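PDB 5FCE: LPXTG family cell surface protein Fms2 from Enterococcus faecium DO, which probably acts as a surface adhesin, this piece being the ligand-binding region of a cell-wall-anchored serine-glutamate repeat protein. Local coordinates for residues I13-M17 / T18-I22; V94-G98 / Q99-T103. All coordinates share one frame; numbering follows the deposited sequence.

Contact 1 of 2, residues I13-M17 / T18-I22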
ATOM      1  N   ILE A  13      -3.248  -1.342  -9.540  1.00 17.43           N
ATOM      2  CA  ILE A  13      -3.916  -1.433  -8.233  1.00 17.10           C
ATOM      3  C   ILE A  13      -5.386  -1.760  -8.486  1.00 18.03           C
ATOM      4  O   ILE A  13      -6.013  -1.157  -9.365  1.00 17.30           O
ATOM      5  CB  ILE A  13      -3.792  -0.119  -7.433  1.00 15.35           C
ATOM      6  CG1 ILE A  13      -2.330   0.097  -6.999  1.00 15.83           C
ATOM      7  CG2 ILE A  13      -4.737  -0.117  -6.210  1.00 16.23           C
ATOM      8  CD1 ILE A  13      -2.044   1.473  -6.395  1.00 15.65           C
ATOM      9  N   VAL A  14      -5.932  -2.716  -7.729  1.00 16.78           N
ATOM     10  CA  VAL A  14      -7.338  -3.084  -7.883  1.00 16.59           C
ATOM     11  C   VAL A  14      -8.149  -2.782  -6.624  1.00 17.53           C
ATOM     12  O   VAL A  14      -7.748  -3.161  -5.528  1.00 17.86           O
ATOM     13  CB  VAL A  14      -7.499  -4.576  -8.247  1.00 18.54           C
ATOM     14  CG1 VAL A  14      -8.992  -4.951  -8.347  1.00 17.16           C
ATOM     15  CG2 VAL A  14      -6.782  -4.890  -9.559  1.00 20.39           C
ATOM     16  N   TYR A  15      -9.266  -2.073  -6.773  1.00 17.86           N
ATOM     17  CA  TYR A  15     -10.231  -1.961  -5.680  1.00 18.03           C
ATOM     18  C   TYR A  15     -11.361  -2.930  -6.004  1.00 19.21           C
ATOM     19  O   TYR A  15     -12.061  -2.746  -6.994  1.00 19.05           O
ATOM     20  CB  TYR A  15     -10.797  -0.538  -5.573  1.00 16.88           C
ATOM     21  CG  TYR A  15     -11.737  -0.325  -4.398  1.00 17.15           C
ATOM     22  CD1 TYR A  15     -13.086  -0.686  -4.471  1.00 18.95           C
ATOM     23  CD2 TYR A  15     -11.277   0.252  -3.215  1.00 18.70           C
ATOM     24  CE1 TYR A  15     -13.937  -0.494  -3.385  1.00 19.78           C
ATOM     25  CE2 TYR A  15     -12.124   0.453  -2.130  1.00 18.04           C
ATOM     26  CZ  TYR A  15     -13.453   0.085  -2.227  1.00 19.55           C
ATOM     27  OH  TYR A  15     -14.299   0.278  -1.154  1.00 21.94           O
ATOM     28  N   ASP A  16     -11.517  -3.966  -5.181  1.00 19.64           N
ATOM     29  CA  ASP A  16     -12.609  -4.930  -5.333  1.00 21.50           C
ATOM     30  C   ASP A  16     -13.789  -4.495  -4.447  1.00 21.18           C
ATOM     31  O   ASP A  16     -13.710  -4.527  -3.225  1.00 20.28           O
ATOM     32  CB  ASP A  16     -12.103  -6.340  -4.970  1.00 21.41           C
ATOM     33  CG  ASP A  16     -13.127  -7.443  -5.229  1.00 25.17           C
ATOM     34  OD1 ASP A  16     -14.309  -7.281  -4.860  1.00 25.41           O
ATOM     35  OD2 ASP A  16     -12.738  -8.495  -5.794  1.00 28.64           O
HETATM   36  N   MSE A  17     -14.877  -4.081  -5.086  1.00 20.88           N
HETATM   37  CA  MSE A  17     -16.072  -3.581  -4.417  1.00 23.32           C
HETATM   38  C   MSE A  17     -16.812  -4.685  -3.657  1.00 23.82           C
HETATM   39  O   MSE A  17     -17.426  -4.444  -2.604  1.00 24.16           O
HETATM   40  CB  MSE A  17     -16.959  -2.995  -5.513  1.00 23.53           C
HETATM   41  CG  MSE A  17     -18.243  -2.360  -5.131  1.00 29.73           C
HETATM   42 SE   MSE A  17     -18.912  -1.826  -6.883  1.00 43.23          SE
HETATM   43  CE  MSE A  17     -17.514  -0.495  -7.243  1.00 21.92           C
ATOM     44  N   THR A  18     -16.739  -5.898  -4.190  1.00 21.71           N
ATOM     45  CA  THR A  18     -17.415  -7.041  -3.588  1.00 23.68           C
ATOM     46  C   THR A  18     -16.788  -7.411  -2.247  1.00 24.86           C
ATOM     47  O   THR A  18     -17.488  -7.606  -1.247  1.00 25.78           O
ATOM     48  CB  THR A  18     -17.363  -8.257  -4.515  1.00 24.41           C
ATOM     49  OG1 THR A  18     -17.938  -7.912  -5.783  1.00 25.28           O
ATOM     50  CG2 THR A  18     -18.147  -9.416  -3.911  1.00 26.73           C
ATOM     51  N   GLN A  19     -15.466  -7.513  -2.226  1.00 24.03           N
ATOM     52  CA  GLN A  19     -14.790  -7.911  -1.000  1.00 25.06           C
ATOM     53  C   GLN A  19     -14.311  -6.725  -0.173  1.00 24.20           C
ATOM     54  O   GLN A  19     -13.878  -6.902   0.974  1.00 23.97           O
ATOM     55  CB  GLN A  19     -13.626  -8.856  -1.299  1.00 26.79           C
ATOM     56  CG  GLN A  19     -14.046 -10.234  -1.833  1.00 29.95           C
ATOM     57  CD  GLN A  19     -15.116 -10.938  -0.985  1.00 33.10           C
ATOM     58  OE1 GLN A  19     -15.258 -10.694   0.223  1.00 35.88           O
ATOM     59  NE2 GLN A  19     -15.882 -11.818  -1.627  1.00 32.35           N
ATOM     60  N   GLN A  20     -14.431  -5.525  -0.739  1.00 21.80           N
ATOM     61  CA  GLN A  20     -13.839  -4.328  -0.146  1.00 21.40           C
ATOM     62  C   GLN A  20     -12.380  -4.608   0.177  1.00 20.96           C
ATOM     63  O   GLN A  20     -11.942  -4.447   1.317  1.00 22.02           O
ATOM     64  CB  GLN A  20     -14.600  -3.869   1.102  1.00 22.85           C
ATOM     65  CG  GLN A  20     -15.971  -3.278   0.811  1.00 23.47           C
ATOM     66  CD  GLN A  20     -16.766  -3.021   2.084  1.00 26.75           C
ATOM     67  OE1 GLN A  20     -17.437  -3.915   2.605  1.00 29.91           O
ATOM     68  NE2 GLN A  20     -16.676  -1.803   2.600  1.00 25.57           N
ATOM     69  N   VAL A  21     -11.641  -5.061  -0.834  1.00 20.17           N
ATOM     70  CA  VAL A  21     -10.218  -5.333  -0.690  1.00 19.86           C
ATOM     71  C   VAL A  21      -9.449  -4.548  -1.753  1.00 20.01           C
ATOM     72  O   VAL A  21      -9.864  -4.497  -2.912  1.00 19.19           O
ATOM     73  CB  VAL A  21      -9.924  -6.850  -0.810  1.00 19.59           C
ATOM     74  CG1 VAL A  21      -8.422  -7.112  -0.911  1.00 20.67           C
ATOM     75  CG2 VAL A  21     -10.522  -7.592   0.381  1.00 21.27           C
ATOM     76  N   ILE A  22      -8.347  -3.925  -1.340  1.00 17.91           N
ATOM     77  CA  ILE A  22      -7.447  -3.252  -2.257  1.00 18.42           C
ATOM     78  C   ILE A  22      -6.190  -4.085  -2.434  1.00 17.82           C
ATOM     79  O   ILE A  22      -5.537  -4.467  -1.453  1.00 17.28           O
ATOM     80  CB  ILE A  22      -7.064  -1.846  -1.759  1.00 17.52           C
ATOM     81  CG1 ILE A  22      -8.326  -0.991  -1.612  1.00 17.60           C
ATOM     82  CG2 ILE A  22      -6.063  -1.189  -2.716  1.00 16.09           C
ATOM     83  CD1 ILE A  22      -8.123   0.341  -0.896  1.00 16.95           C
TER
HETATM   84  O   HOH W   1     -15.047   0.225   1.702  1.00 20.40           O
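A tight beta hairpin whose turn is closed by a G1 beta bulge joins strand 14-16 to the start of strand 21-28, and D16 is its pivot, facing both Q20 and V21. The backbones of D16 and V21 form a hydrogen-bonded antiparallel pair. D16 N donates nearly straight (171°) to V21 O at 2.9 Å, while V21 N reaches D16 O over a longer 3.2 Å. The side chain of D16 then turns into the loop. With CG anti to the backbone N (chi1 -174°), OD1 sits beside the turn and accepts the N-H of Q19 at 2.9 Å, from above the carboxylate plane; a weak, strongly bent bond from T18 N is added. On the other face of the sheet, the non-hydrogen-bonded pair Y15 and I22 pack obliquely, Y15 CD2 lying 3.6 Å from I22 CG1. I22 CG2 also meets I13 CG2 at 3.9 Å. I13, Y15 and I22 are buried, and I84 of helix 81-85 covers Y15 and I22. At the outer end of the ring, one water links Y15 OH to Q20 NE2, and the hydroxyl also makes a weak hydrogen bond with L79 O. The D16 carboxylate thus takes one good N-H bond, from Q19, and a weak one, from T18, which would probably stabilise its negative charge, while the opposite face is apolar, Y15 and I22 packing against helix 81-85.

Contact 2 of 2, residues V94-G98 / Q99-T103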
ATOM      1  N   VAL A  94       5.222   1.568   4.210  1.00 15.83           N
ATOM      2  CA  VAL A  94       5.598   0.197   4.537  1.00 15.87           C
ATOM      3  C   VAL A  94       6.600   0.199   5.666  1.00 15.61           C
ATOM      4  O   VAL A  94       7.720   0.713   5.520  1.00 14.60           O
ATOM      5  CB  VAL A  94       6.204  -0.547   3.346  1.00 16.04           C
ATOM      6  CG1 VAL A  94       6.490  -1.997   3.730  1.00 15.61           C
ATOM      7  CG2 VAL A  94       5.243  -0.512   2.175  1.00 16.54           C
ATOM      8  N   PHE A  95       6.171  -0.355   6.794  1.00 16.15           N
ATOM      9  CA  PHE A  95       7.050  -0.548   7.943  1.00 17.35           C
ATOM     10  C   PHE A  95       7.619  -1.951   7.867  1.00 17.01           C
ATOM     11  O   PHE A  95       6.886  -2.901   7.577  1.00 17.55           O
ATOM     12  CB  PHE A  95       6.248  -0.405   9.239  1.00 18.48           C
ATOM     13  CG  PHE A  95       5.619   0.945   9.426  1.00 17.94           C
ATOM     14  CD1 PHE A  95       4.301   1.169   9.044  1.00 18.27           C
ATOM     15  CD2 PHE A  95       6.336   1.986  10.000  1.00 19.46           C
ATOM     16  CE1 PHE A  95       3.714   2.407   9.226  1.00 20.50           C
ATOM     17  CE2 PHE A  95       5.757   3.230  10.180  1.00 22.12           C
ATOM     18  CZ  PHE A  95       4.440   3.441   9.794  1.00 21.89           C
ATOM     19  N   TYR A  96       8.910  -2.092   8.145  1.00 18.17           N
ATOM     20  CA  TYR A  96       9.571  -3.396   8.084  1.00 19.07           C
ATOM     21  C   TYR A  96      10.694  -3.430   9.115  1.00 18.14           C
ATOM     22  O   TYR A  96      11.671  -2.660   9.034  1.00 17.99           O
ATOM     23  CB  TYR A  96      10.092  -3.707   6.659  1.00 17.09           C
ATOM     24  CG  TYR A  96      11.110  -2.725   6.141  1.00 19.22           C
ATOM     25  CD1 TYR A  96      10.722  -1.473   5.659  1.00 18.83           C
ATOM     26  CD2 TYR A  96      12.471  -3.043   6.136  1.00 19.92           C
ATOM     27  CE1 TYR A  96      11.662  -0.566   5.204  1.00 20.29           C
ATOM     28  CE2 TYR A  96      13.407  -2.150   5.684  1.00 21.29           C
ATOM     29  CZ  TYR A  96      13.005  -0.914   5.222  1.00 20.66           C
ATOM     30  OH  TYR A  96      13.965  -0.035   4.772  1.00 21.89           O
ATOM     31  N   ASP A  97      10.522  -4.297  10.104  1.00 18.34           N
ATOM     32  CA  ASP A  97      11.522  -4.506  11.149  1.00 19.08           C
ATOM     33  C   ASP A  97      12.099  -3.233  11.757  1.00 18.41           C
ATOM     34  O   ASP A  97      13.304  -3.148  12.021  1.00 19.43           O
ATOM     35  CB  ASP A  97      12.636  -5.420  10.634  1.00 19.06           C
ATOM     36  CG  ASP A  97      12.147  -6.827  10.387  1.00 20.86           C
ATOM     37  OD1 ASP A  97      10.997  -7.118  10.782  1.00 20.39           O
ATOM     38  OD2 ASP A  97      12.909  -7.641   9.819  1.00 21.12           O
ATOM     39  N   GLY A  98      11.232  -2.253  11.976  1.00 18.61           N
ATOM     40  CA  GLY A  98      11.605  -1.019  12.643  1.00 20.46           C
ATOM     41  C   GLY A  98      11.912   0.147  11.728  1.00 20.73           C
ATOM     42  O   GLY A  98      12.086   1.284  12.190  1.00 20.68           O
ATOM     43  N   GLN A  99      11.991  -0.128  10.431  1.00 19.73           N
ATOM     44  CA  GLN A  99      12.284   0.913   9.442  1.00 18.37           C
ATOM     45  C   GLN A  99      11.027   1.201   8.644  1.00 18.72           C
ATOM     46  O   GLN A  99      10.017   0.509   8.809  1.00 17.07           O
ATOM     47  CB  GLN A  99      13.443   0.483   8.530  1.00 19.14           C
ATOM     48  CG  GLN A  99      14.734   0.156   9.336  1.00 21.58           C
ATOM     49  CD  GLN A  99      15.186   1.306  10.233  1.00 23.87           C
ATOM     50  OE1 GLN A  99      15.169   2.471   9.819  1.00 25.76           O
ATOM     51  NE2 GLN A  99      15.586   0.986  11.480  1.00 21.71           N
HETATM   52  N   MSE A 100      11.060   2.239   7.816  1.00 18.10           N
HETATM   53  CA  MSE A 100       9.866   2.560   7.038  1.00 18.59           C
HETATM   54  C   MSE A 100      10.209   3.191   5.711  1.00 19.22           C
HETATM   55  O   MSE A 100      11.251   3.823   5.562  1.00 19.68           O
HETATM   56  CB  MSE A 100       8.935   3.476   7.826  1.00 19.48           C
HETATM   57  CG  MSE A 100       9.539   4.792   8.253  1.00 22.63           C
HETATM   58 SE   MSE A 100       8.082   5.819   9.046  1.00 43.47          SE
HETATM   59  CE  MSE A 100       7.516   6.663   7.390  1.00 23.69           C
ATOM     60  N   THR A 101       9.321   3.015   4.743  1.00 18.01           N
ATOM     61  CA  THR A 101       9.478   3.671   3.461  1.00 19.28           C
ATOM     62  C   THR A 101       8.102   4.080   2.966  1.00 17.19           C
ATOM     63  O   THR A 101       7.111   3.412   3.257  1.00 17.70           O
ATOM     64  CB  THR A 101      10.216   2.773   2.443  1.00 20.33           C
ATOM     65  OG1 THR A 101      10.476   3.513   1.244  1.00 20.17           O
ATOM     66  CG2 THR A 101       9.409   1.528   2.114  1.00 18.35           C
ATOM     67  N   ILE A 102       8.041   5.201   2.257  1.00 17.89           N
ATOM     68  CA  ILE A 102       6.778   5.724   1.770  1.00 18.24           C
ATOM     69  C   ILE A 102       6.794   5.765   0.252  1.00 18.60           C
ATOM     70  O   ILE A 102       7.689   6.361  -0.347  1.00 16.01           O
ATOM     71  CB  ILE A 102       6.506   7.142   2.308  1.00 17.97           C
ATOM     72  CG1 ILE A 102       6.459   7.138   3.834  1.00 21.33           C
ATOM     73  CG2 ILE A 102       5.181   7.677   1.759  1.00 18.19           C
ATOM     74  CD1 ILE A 102       6.401   8.534   4.443  1.00 21.83           C
ATOM     75  N   THR A 103       5.816   5.108  -0.364  1.00 18.53           N
ATOM     76  CA  THR A 103       5.586   5.231  -1.797  1.00 17.94           C
ATOM     77  C   THR A 103       4.448   6.223  -1.959  1.00 18.07           C
ATOM     78  O   THR A 103       3.342   5.981  -1.465  1.00 18.18           O
ATOM     79  CB  THR A 103       5.173   3.889  -2.407  1.00 19.65           C
ATOM     80  OG1 THR A 103       6.173   2.908  -2.116  1.00 19.97           O
ATOM     81  CG2 THR A 103       4.981   3.997  -3.913  1.00 19.88           C
TER
HETATM   82  O   HOH W   2      13.629   2.417   3.498  1.00 25.14           O
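Strands 94-96 and 99-103 run antiparallel, their axes 4.6 Å apart at closest approach, and are joined by a type I' turn from Y96 to Q99: a two-residue hairpin with D97 and G98 at its corners. Two hydrogen-bonded pairs, V94 with T101 and Y96 with Q99, flank the non-hydrogen-bonded pair F95 with M100. The bond from V94 N to T101 O is nearly straight at 2.8 Å; next to the turn, Y96 and Q99 exchange two N-H to O bonds. G98 takes a positive phi (98°), a backbone shape that suits a residue without CB. On one face, the Y96 ring folds across to the partner strand because its CG stands between the backbone N and the carbonyl carbon (chi1 61°). Q99 CB lies over that ring, offset toward the rim, in a CH-pi contact 3.9 Å from the centroid. A water lies in plane at the ring edge, 2.8 Å from Y96 OH, and makes a weak bond to M100 O. Farther along this face T101 CG2 meets V94 CB at 4.0 Å. The other face carries a Met-aromatic contact: the selenomethionine M100 runs beside F95, pointing the same way, with SE 3.7 Å from F95 CE2 and oblique to the ring. Both faces of the hairpin therefore pair an aromatic ring with an aliphatic or selenium partner, while the D97 carboxylate ties the turn to the backbone N-H groups of S35 and D36, at the start of strand 36-42, through bonds probably strengthened by its charge.

How the contacts relate
Hairpin 13-22 precedes hairpin 94-103 in the chain, and both belong to the SgrA immunoglobulin-like region. The centre of the molecule lies between them: the centres of the two contacts are about 23 Å apart and their nearest atoms about 8 Å apart, so they do not touch. Each is a hairpin of adjacent strands, but in a different sheet of the flattened-barrel ligand-binding domain: 13-22 belongs to the mixed sheet that also contains strand 112-114, whereas 94-103 supplies the last two strands, one of them outermost, of a four-stranded antiparallel sheet. Together they illustrate two ways of reversing a strand, a bulged loop and a type I' turn, within one domain.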